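Local coordinates for protein Lys-gingipain catalytic subunit (Porphyromonas gingivalis, PDB 6I9A) that cleaves proteins after lysine as a secreted cysteine endopeptidase and may act as a virulence factor in periodontal disease, at residues 277-291 with 344-358. Sequence-based numbering, arbitrary orientation.
Sequences IGSSPNSYWGEDYYW and NITHIGAHYYWEAYH. With H8E (benzyl-N-[(2S)-1-[[(3S)-7-amino-1-(benzylamino)-1,2-dioxoheptan-3-yl]amino]-5-(2-methyl-2-phenylhydrazinyl)-1,5-dioxopentan-2-yl]carbamate), chain I.
Gly278 and His358 form an antiparallel hydrogen-bonded pair, with Gly278 O accepting from His358 N at 2.8 Å. The pair joins strand 273-279 to the edge strand 357-361 of the catalytic domain's mixed sheet. Next along, Ser279 CB sits over the centre of one face of the Tyr357 ring. The five-membered ring of Trp291 stacks on the opposite face, its NE1 hydrogen-bonded to Asn333 OD1. Just past the strand, Ser280 N gives a nearly straight bond to Ala356 O (173°). Pro281 CG is pressed tightly against Ala356 CB, 3.5 Å away. Tyr352 OH donates to Asn282 O, and the Tyr284 ring turns its edge toward the Tyr352 face, planes at 80°. Ile348 CB lies over one face of Tyr284 and the inhibitor over the other. Tyr284 N donates to Tyr353 OH at 3.0 Å. Glu287 lays its CB over the Tyr353 ring. Its chain then bends at chi2 (81°), bringing the carboxylate to the backbone of 347-349. OE1 takes His347 N on its syn lone pair, while Glu287 OE2 takes Ile348 N and Gly349 N (2.8 Å) from one face of the carboxylate. Asp288 OD1 accepts from Tyr353 OH at 2.6 Å and Tyr357 OH at 2.7 Å, which arrive from opposite faces of its plane. Tyr290 OH donates to Ile345 O, in the carbonyl plane. Tyr353 and Tyr357 hold OD1 of Asp288 and Ser283 OG donates to OD2, so the carboxylate is positioned. Asp288 OD2 accepts from the inhibitor's lysine-like amine, NAB, at 2.9 Å. This pairing is consistent with the enzyme's preference for lysine at P1. The three hydroxyls, with that amine, probably stabilise the buried carboxylate's negative charge.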
loop_
_atom_site.group_PDB
_atom_site.type_symbol
_atom_site.label_atom_id
_atom_site.label_comp_id
_atom_site.label_asym_id
_atom_site.label_seq_id
_atom_site.Cartn_x
_atom_site.Cartn_y
_atom_site.Cartn_z
ATOM N N ILE A 277 6.287 -2.293 -3.357
ATOM C CA ILE A 277 5.702 -3.598 -3.689
ATOM C C ILE A 277 6.723 -4.368 -4.518
ATOM O O ILE A 277 7.230 -3.828 -5.519
ATOM C CB ILE A 277 4.391 -3.446 -4.517
ATOM C CG1 ILE A 277 3.303 -2.788 -3.639
ATOM C CG2 ILE A 277 3.929 -4.834 -4.993
ATOM C CD1 ILE A 277 2.129 -2.248 -4.464
ATOM N N GLY A 278 7.054 -5.573 -4.106
ATOM C CA GLY A 278 7.961 -6.392 -4.881
ATOM C C GLY A 278 7.844 -7.831 -4.454
ATOM O O GLY A 278 7.014 -8.198 -3.595
ATOM N N SER A 279 8.687 -8.666 -5.035
ATOM C CA SER A 279 8.628 -10.114 -4.854
ATOM C C SER A 279 9.771 -10.621 -3.998
ATOM O O SER A 279 10.919 -10.211 -4.155
ATOM C CB SER A 279 8.719 -10.780 -6.219
ATOM O OG SER A 279 8.590 -12.195 -6.103
ATOM N N SER A 280 9.439 -11.516 -3.041
ATOM C CA SER A 280 10.464 -12.179 -2.232
ATOM C C SER A 280 11.249 -13.247 -3.052
ATOM O O SER A 280 12.474 -13.211 -3.050
ATOM C CB SER A 280 9.789 -12.758 -0.991
ATOM O OG SER A 280 10.716 -13.602 -0.329
ATOM N N PRO A 281 10.577 -14.136 -3.796
ATOM C CA PRO A 281 11.293 -15.094 -4.664
ATOM C C PRO A 281 11.442 -14.478 -6.059
ATOM O O PRO A 281 11.130 -13.290 -6.316
ATOM C CB PRO A 281 10.344 -16.268 -4.698
ATOM C CG PRO A 281 8.970 -15.591 -4.797
ATOM C CD PRO A 281 9.127 -14.448 -3.780
ATOM N N ASN A 282 11.859 -15.286 -7.020
ATOM C CA ASN A 282 11.853 -14.838 -8.412
ATOM C C ASN A 282 10.452 -14.480 -8.843
ATOM O O ASN A 282 9.480 -15.126 -8.406
ATOM C CB ASN A 282 12.366 -15.981 -9.320
ATOM C CG ASN A 282 13.820 -16.311 -9.064
ATOM O OD1 ASN A 282 14.553 -15.562 -8.430
ATOM N ND2 ASN A 282 14.279 -17.446 -9.600
ATOM N N SER A 283 10.315 -13.496 -9.705
ATOM C CA SER A 283 9.041 -13.255 -10.374
ATOM C C SER A 283 9.167 -13.763 -11.803
ATOM O O SER A 283 10.277 -14.130 -12.221
ATOM C CB SER A 283 8.573 -11.797 -10.297
ATOM O OG SER A 283 9.336 -10.988 -11.180
ATOM N N TYR A 284 8.051 -13.812 -12.540
ATOM C CA TYR A 284 8.077 -14.410 -13.870
ATOM C C TYR A 284 7.504 -13.479 -14.883
ATOM O O TYR A 284 6.576 -12.707 -14.616
ATOM C CB TYR A 284 7.276 -15.742 -13.869
ATOM C CG TYR A 284 8.049 -16.830 -13.171
ATOM C CD1 TYR A 284 8.100 -16.907 -11.776
ATOM C CD2 TYR A 284 8.802 -17.745 -13.904
ATOM C CE1 TYR A 284 8.918 -17.835 -11.144
ATOM C CE2 TYR A 284 9.614 -18.684 -13.282
ATOM C CZ TYR A 284 9.641 -18.747 -11.911
ATOM O OH TYR A 284 10.425 -19.739 -11.365
ATOM N N TRP A 285 8.057 -13.558 -16.108
ATOM C CA TRP A 285 7.620 -12.624 -17.147
ATOM C C TRP A 285 6.141 -12.726 -17.444
ATOM O O TRP A 285 5.490 -11.692 -17.652
ATOM C CB TRP A 285 8.450 -12.867 -18.418
ATOM C CG TRP A 285 9.832 -12.279 -18.358
ATOM C CD1 TRP A 285 10.992 -12.942 -18.090
ATOM C CD2 TRP A 285 10.190 -10.884 -18.500
ATOM N NE1 TRP A 285 12.061 -12.061 -18.092
ATOM C CE2 TRP A 285 11.595 -10.803 -18.337
ATOM C CE3 TRP A 285 9.463 -9.710 -18.769
ATOM C CZ2 TRP A 285 12.289 -9.606 -18.442
ATOM C CZ3 TRP A 285 10.160 -8.513 -18.890
ATOM C CH2 TRP A 285 11.554 -8.474 -18.710
ATOM N N GLY A 286 5.591 -13.941 -17.570
ATOM C CA GLY A 286 4.177 -14.048 -17.933
ATOM C C GLY A 286 3.234 -13.534 -16.872
ATOM O O GLY A 286 2.446 -12.620 -17.093
ATOM N N GLU A 287 3.359 -14.079 -15.639
ATOM C CA GLU A 287 2.481 -13.616 -14.553
ATOM C C GLU A 287 2.692 -12.129 -14.282
ATOM O O GLU A 287 1.703 -11.469 -14.007
ATOM C CB GLU A 287 2.666 -14.409 -13.274
ATOM C CG GLU A 287 1.838 -15.684 -13.161
ATOM C CD GLU A 287 2.362 -16.907 -13.881
ATOM O OE1 GLU A 287 3.281 -16.786 -14.727
ATOM O OE2 GLU A 287 1.836 -18.016 -13.571
ATOM N N ASP A 288 3.937 -11.602 -14.357
ATOM C CA ASP A 288 4.082 -10.161 -14.105
ATOM C C ASP A 288 3.386 -9.339 -15.185
ATOM O O ASP A 288 2.924 -8.219 -14.929
ATOM C CB ASP A 288 5.548 -9.744 -14.030
ATOM C CG ASP A 288 6.229 -9.879 -12.685
ATOM O OD1 ASP A 288 5.565 -10.344 -11.702
ATOM O OD2 ASP A 288 7.391 -9.462 -12.593
ATOM N N TYR A 289 3.355 -9.851 -16.445
ATOM C CA TYR A 289 2.641 -9.143 -17.522
ATOM C C TYR A 289 1.156 -8.989 -17.134
ATOM O O TYR A 289 0.598 -7.912 -17.179
ATOM C CB TYR A 289 2.866 -9.904 -18.823
ATOM C CG TYR A 289 2.335 -9.324 -20.109
ATOM C CD1 TYR A 289 2.339 -7.944 -20.354
ATOM C CD2 TYR A 289 2.014 -10.163 -21.166
ATOM C CE1 TYR A 289 1.977 -7.448 -21.609
ATOM C CE2 TYR A 289 1.717 -9.673 -22.426
ATOM C CZ TYR A 289 1.695 -8.316 -22.641
ATOM O OH TYR A 289 1.387 -7.792 -23.900
ATOM N N TYR A 290 0.540 -10.106 -16.779
ATOM C CA TYR A 290 -0.868 -10.058 -16.393
ATOM C C TYR A 290 -1.073 -9.203 -15.155
ATOM O O TYR A 290 -2.047 -8.453 -15.069
ATOM C CB TYR A 290 -1.419 -11.487 -16.089
ATOM C CG TYR A 290 -1.118 -12.494 -17.184
ATOM C CD1 TYR A 290 -1.364 -12.192 -18.518
ATOM C CD2 TYR A 290 -0.647 -13.763 -16.872
ATOM C CE1 TYR A 290 -1.068 -13.106 -19.525
ATOM C CE2 TYR A 290 -0.374 -14.695 -17.866
ATOM C CZ TYR A 290 -0.600 -14.361 -19.188
ATOM O OH TYR A 290 -0.314 -15.290 -20.164
ATOM N N TRP A 291 -0.130 -9.316 -14.200
ATOM C CA TRP A 291 -0.202 -8.535 -12.953
ATOM C C TRP A 291 -0.431 -7.071 -13.234
ATOM O O TRP A 291 -1.324 -6.450 -12.677
ATOM C CB TRP A 291 1.097 -8.781 -12.189
ATOM C CG TRP A 291 1.125 -8.430 -10.739
ATOM C CD1 TRP A 291 1.033 -9.322 -9.713
ATOM C CD2 TRP A 291 1.417 -7.156 -10.136
ATOM N NE1 TRP A 291 1.233 -8.694 -8.515
ATOM C CE2 TRP A 291 1.503 -7.363 -8.742
ATOM C CE3 TRP A 291 1.653 -5.867 -10.636
ATOM C CZ2 TRP A 291 1.841 -6.352 -7.843
ATOM C CZ3 TRP A 291 1.914 -4.838 -9.735
ATOM C CH2 TRP A 291 2.036 -5.083 -8.358
ATOM N N ASN A 344 -4.935 -18.925 -19.961
ATOM C CA ASN A 344 -3.793 -18.269 -20.577
ATOM C C ASN A 344 -2.485 -18.992 -20.256
ATOM O O ASN A 344 -2.433 -19.792 -19.320
ATOM C CB ASN A 344 -3.646 -16.847 -19.986
ATOM C CG ASN A 344 -4.712 -15.857 -20.318
ATOM O OD1 ASN A 344 -4.762 -14.809 -19.657
ATOM N ND2 ASN A 344 -5.559 -16.104 -21.339
ATOM N N ILE A 345 -1.406 -18.693 -20.983
ATOM C CA ILE A 345 -0.079 -19.252 -20.674
ATOM C C ILE A 345 0.302 -18.784 -19.277
ATOM O O ILE A 345 0.257 -17.583 -18.986
ATOM C CB ILE A 345 0.922 -18.721 -21.726
ATOM C CG1 ILE A 345 0.627 -19.357 -23.096
ATOM C CG2 ILE A 345 2.374 -19.013 -21.313
ATOM C CD1 ILE A 345 1.454 -18.656 -24.234
ATOM N N THR A 346 0.723 -19.677 -18.436
ATOM C CA THR A 346 1.226 -19.325 -17.116
ATOM C C THR A 346 2.611 -19.954 -16.935
ATOM O O THR A 346 2.918 -21.005 -17.503
ATOM C CB THR A 346 0.248 -19.696 -16.008
ATOM O OG1 THR A 346 0.027 -21.084 -16.006
ATOM C CG2 THR A 346 -1.088 -18.939 -16.076
ATOM N N HIS A 347 3.433 -19.289 -16.142
ATOM C CA HIS A 347 4.814 -19.708 -15.887
ATOM C C HIS A 347 5.049 -20.282 -14.508
ATOM O O HIS A 347 6.062 -20.981 -14.288
ATOM C CB HIS A 347 5.755 -18.517 -16.101
ATOM C CG HIS A 347 5.793 -18.059 -17.537
ATOM N ND1 HIS A 347 6.260 -16.793 -17.880
ATOM C CD2 HIS A 347 5.482 -18.751 -18.669
ATOM C CE1 HIS A 347 6.202 -16.750 -19.211
ATOM N NE2 HIS A 347 5.748 -17.902 -19.733
ATOM N N ILE A 348 4.175 -19.971 -13.533
ATOM C CA ILE A 348 4.459 -20.473 -12.194
ATOM C C ILE A 348 3.219 -20.693 -11.329
ATOM O O ILE A 348 3.282 -21.490 -10.391
ATOM C CB ILE A 348 5.456 -19.501 -11.476
ATOM C CG1 ILE A 348 6.161 -20.124 -10.248
ATOM C CG2 ILE A 348 4.786 -18.159 -11.097
ATOM C CD1 ILE A 348 7.092 -21.261 -10.609
ATOM N N GLY A 349 2.117 -20.001 -11.606
ATOM C CA GLY A 349 0.905 -20.305 -10.852
ATOM C C GLY A 349 0.540 -19.261 -9.816
ATOM O O GLY A 349 1.380 -18.542 -9.273
ATOM N N ALA A 350 -0.756 -19.218 -9.522
ATOM C CA ALA A 350 -1.324 -18.214 -8.638
ATOM C C ALA A 350 -0.820 -18.384 -7.214
ATOM O O ALA A 350 -0.564 -17.354 -6.546
ATOM C CB ALA A 350 -2.844 -18.297 -8.658
ATOM N N HIS A 351 -0.821 -19.603 -6.674
ATOM C CA HIS A 351 -0.441 -19.774 -5.281
ATOM C C HIS A 351 0.958 -19.138 -5.033
ATOM O O HIS A 351 1.168 -18.418 -4.045
ATOM C CB HIS A 351 -0.492 -21.262 -4.926
ATOM C CG HIS A 351 -0.335 -21.558 -3.471
ATOM N ND1 HIS A 351 -0.563 -22.852 -3.009
ATOM C CD2 HIS A 351 -0.045 -20.770 -2.406
ATOM C CE1 HIS A 351 -0.366 -22.823 -1.691
ATOM N NE2 HIS A 351 -0.068 -21.584 -1.271
ATOM N N TYR A 352 1.899 -19.441 -5.920
ATOM C CA TYR A 352 3.218 -18.857 -5.845
ATOM C C TYR A 352 3.133 -17.326 -5.759
ATOM O O TYR A 352 3.818 -16.710 -4.951
ATOM C CB TYR A 352 4.020 -19.304 -7.075
ATOM C CG TYR A 352 5.448 -18.828 -7.118
ATOM C CD1 TYR A 352 5.757 -17.529 -7.494
ATOM C CD2 TYR A 352 6.504 -19.710 -6.903
ATOM C CE1 TYR A 352 7.076 -17.107 -7.615
ATOM C CE2 TYR A 352 7.826 -19.298 -7.024
ATOM C CZ TYR A 352 8.109 -18.002 -7.378
ATOM O OH TYR A 352 9.427 -17.647 -7.555
ATOM N N TYR A 353 2.320 -16.704 -6.643
ATOM C CA TYR A 353 2.222 -15.222 -6.651
ATOM C C TYR A 353 1.679 -14.672 -5.343
ATOM O O TYR A 353 2.219 -13.671 -4.838
ATOM C CB TYR A 353 1.408 -14.700 -7.854
ATOM C CG TYR A 353 2.376 -14.253 -8.941
ATOM C CD1 TYR A 353 2.456 -12.918 -9.326
ATOM C CD2 TYR A 353 3.292 -15.147 -9.498
ATOM C CE1 TYR A 353 3.426 -12.484 -10.229
ATOM C CE2 TYR A 353 4.305 -14.711 -10.345
ATOM C CZ TYR A 353 4.363 -13.381 -10.704
ATOM O OH TYR A 353 5.350 -12.972 -11.556
ATOM N N TRP A 354 0.663 -15.325 -4.745
ATOM C CA TRP A 354 0.154 -14.837 -3.456
ATOM C C TRP A 354 1.217 -14.970 -2.390
ATOM O O TRP A 354 1.270 -14.110 -1.504
ATOM C CB TRP A 354 -1.143 -15.570 -3.107
ATOM C CG TRP A 354 -2.304 -15.138 -3.960
ATOM C CD1 TRP A 354 -2.799 -15.772 -5.080
ATOM C CD2 TRP A 354 -3.050 -13.918 -3.819
ATOM N NE1 TRP A 354 -3.825 -15.036 -5.622
ATOM C CE2 TRP A 354 -4.004 -13.881 -4.869
ATOM C CE3 TRP A 354 -2.981 -12.840 -2.923
ATOM C CZ2 TRP A 354 -4.915 -12.821 -5.018
ATOM C CZ3 TRP A 354 -3.894 -11.819 -3.055
ATOM C CH2 TRP A 354 -4.832 -11.786 -4.108
ATOM N N GLU A 355 2.083 -16.006 -2.432
ATOM C CA GLU A 355 3.199 -16.115 -1.496
ATOM C C GLU A 355 4.343 -15.132 -1.811
ATOM O O GLU A 355 5.148 -14.822 -0.922
ATOM C CB GLU A 355 3.793 -17.524 -1.543
ATOM C CG GLU A 355 2.953 -18.622 -0.903
ATOM C CD GLU A 355 3.630 -19.975 -0.920
ATOM O OE1 GLU A 355 4.573 -20.190 -1.719
ATOM O OE2 GLU A 355 3.227 -20.826 -0.100
ATOM N N ALA A 356 4.487 -14.748 -3.080
ATOM C CA ALA A 356 5.663 -14.019 -3.539
ATOM C C ALA A 356 5.636 -12.514 -3.238
ATOM O O ALA A 356 6.603 -11.954 -2.733
ATOM C CB ALA A 356 5.820 -14.203 -5.054
ATOM N N TYR A 357 4.540 -11.848 -3.652
ATOM C CA TYR A 357 4.491 -10.382 -3.587
ATOM C C TYR A 357 4.210 -9.886 -2.194
ATOM O O TYR A 357 3.380 -10.468 -1.446
ATOM C CB TYR A 357 3.516 -9.841 -4.622
ATOM C CG TYR A 357 4.193 -9.564 -5.960
ATOM C CD1 TYR A 357 4.327 -10.563 -6.932
ATOM C CD2 TYR A 357 4.772 -8.328 -6.223
ATOM C CE1 TYR A 357 4.990 -10.312 -8.131
ATOM C CE2 TYR A 357 5.410 -8.073 -7.430
ATOM C CZ TYR A 357 5.505 -9.061 -8.383
ATOM O OH TYR A 357 6.126 -8.738 -9.569
ATOM N N HIS A 358 4.898 -8.815 -1.822
ATOM C CA HIS A 358 4.738 -8.192 -0.510
ATOM C C HIS A 358 4.710 -6.703 -0.631
ATOM O O HIS A 358 5.314 -6.130 -1.539
ATOM C CB HIS A 358 5.955 -8.570 0.377
ATOM C CG HIS A 358 5.945 -10.010 0.820
ATOM N ND1 HIS A 358 6.309 -11.028 -0.021
ATOM C CD2 HIS A 358 5.546 -10.551 2.004
ATOM C CE1 HIS A 358 6.132 -12.163 0.670
ATOM N NE2 HIS A 358 5.665 -11.920 1.896
HETATM C CAQ H8E I . 19.787 -10.965 -11.094
HETATM C CAK H8E I . 20.814 -10.010 -11.243
HETATM C CAH H8E I . 21.133 -9.521 -12.511
HETATM C CAL H8E I . 20.468 -9.973 -13.647
HETATM C CAR H8E I . 19.476 -10.926 -13.470
HETATM C CBO H8E I . 19.088 -11.406 -12.227
HETATM C CBA H8E I . 18.097 -12.408 -12.168
HETATM N NBE H8E I . 16.729 -11.865 -12.117
HETATM C CBL H8E I . 15.661 -12.502 -12.672
HETATM O OAE H8E I . 15.800 -13.525 -13.355
HETATM C CBN H8E I . 14.296 -11.873 -12.411
HETATM O OAG H8E I . 14.357 -10.655 -12.056
HETATM C CBS H8E I . 13.282 -12.198 -13.552
HETATM C CBB H8E I . 12.097 -11.225 -13.601
HETATM C CAY H8E I . 11.170 -11.474 -14.794
HETATM C CAX H8E I . 9.845 -10.707 -14.748
HETATM C CAW H8E I . 10.030 -9.218 -15.013
HETATM N NAB H8E I . 8.696 -8.547 -14.987
HETATM N NBG H8E I . 12.790 -13.581 -13.514
HETATM C C H8E I . 12.927 -14.493 -14.476
HETATM O O H8E I . 13.531 -14.337 -15.529
HETATM C CA H8E I . 12.409 -15.865 -14.066
HETATM N N H8E I . 12.069 -16.700 -15.213
HETATM C CBK H8E I . 11.021 -16.425 -16.030
HETATM O OAD H8E I . 10.395 -15.365 -15.886
HETATM O OBI H8E I . 10.766 -17.311 -16.916
HETATM C CBD H8E I . 9.704 -17.053 -17.905
HETATM C CBP H8E I . 9.725 -18.050 -18.975
HETATM C CAS H8E I . 8.862 -19.147 -18.980
HETATM C CAM H8E I . 8.851 -20.122 -20.024
HETATM C CAI H8E I . 9.824 -19.957 -21.025
HETATM C CAN H8E I . 10.724 -18.903 -20.979
HETATM C CAT H8E I . 10.691 -17.948 -19.977
HETATM C CB H8E I . 13.479 -16.584 -13.227
HETATM C CG H8E I . 14.817 -16.788 -13.985
HETATM C CD H8E I . 15.926 -17.140 -13.039
HETATM O OE1 H8E I . 16.085 -18.303 -12.665
HETATM N NE2 H8E I . 16.625 -16.065 -12.630
HETATM N NBT H8E I . 17.600 -16.139 -11.623
HETATM C CAA H8E I . 17.254 -15.307 -10.440
HETATM C CBQ H8E I . 18.940 -16.265 -12.102
HETATM C CAU H8E I . 20.040 -15.815 -11.356
HETATM C CAO H8E I . 21.336 -16.006 -11.826
HETATM C CAJ H8E I . 21.549 -16.635 -13.046
HETATM C CAP H8E I . 20.472 -17.049 -13.817
HETATM C CAV H8E I . 19.171 -16.884 -13.337
HETATM O O HOH W 1 10.929 -19.773 -8.710
#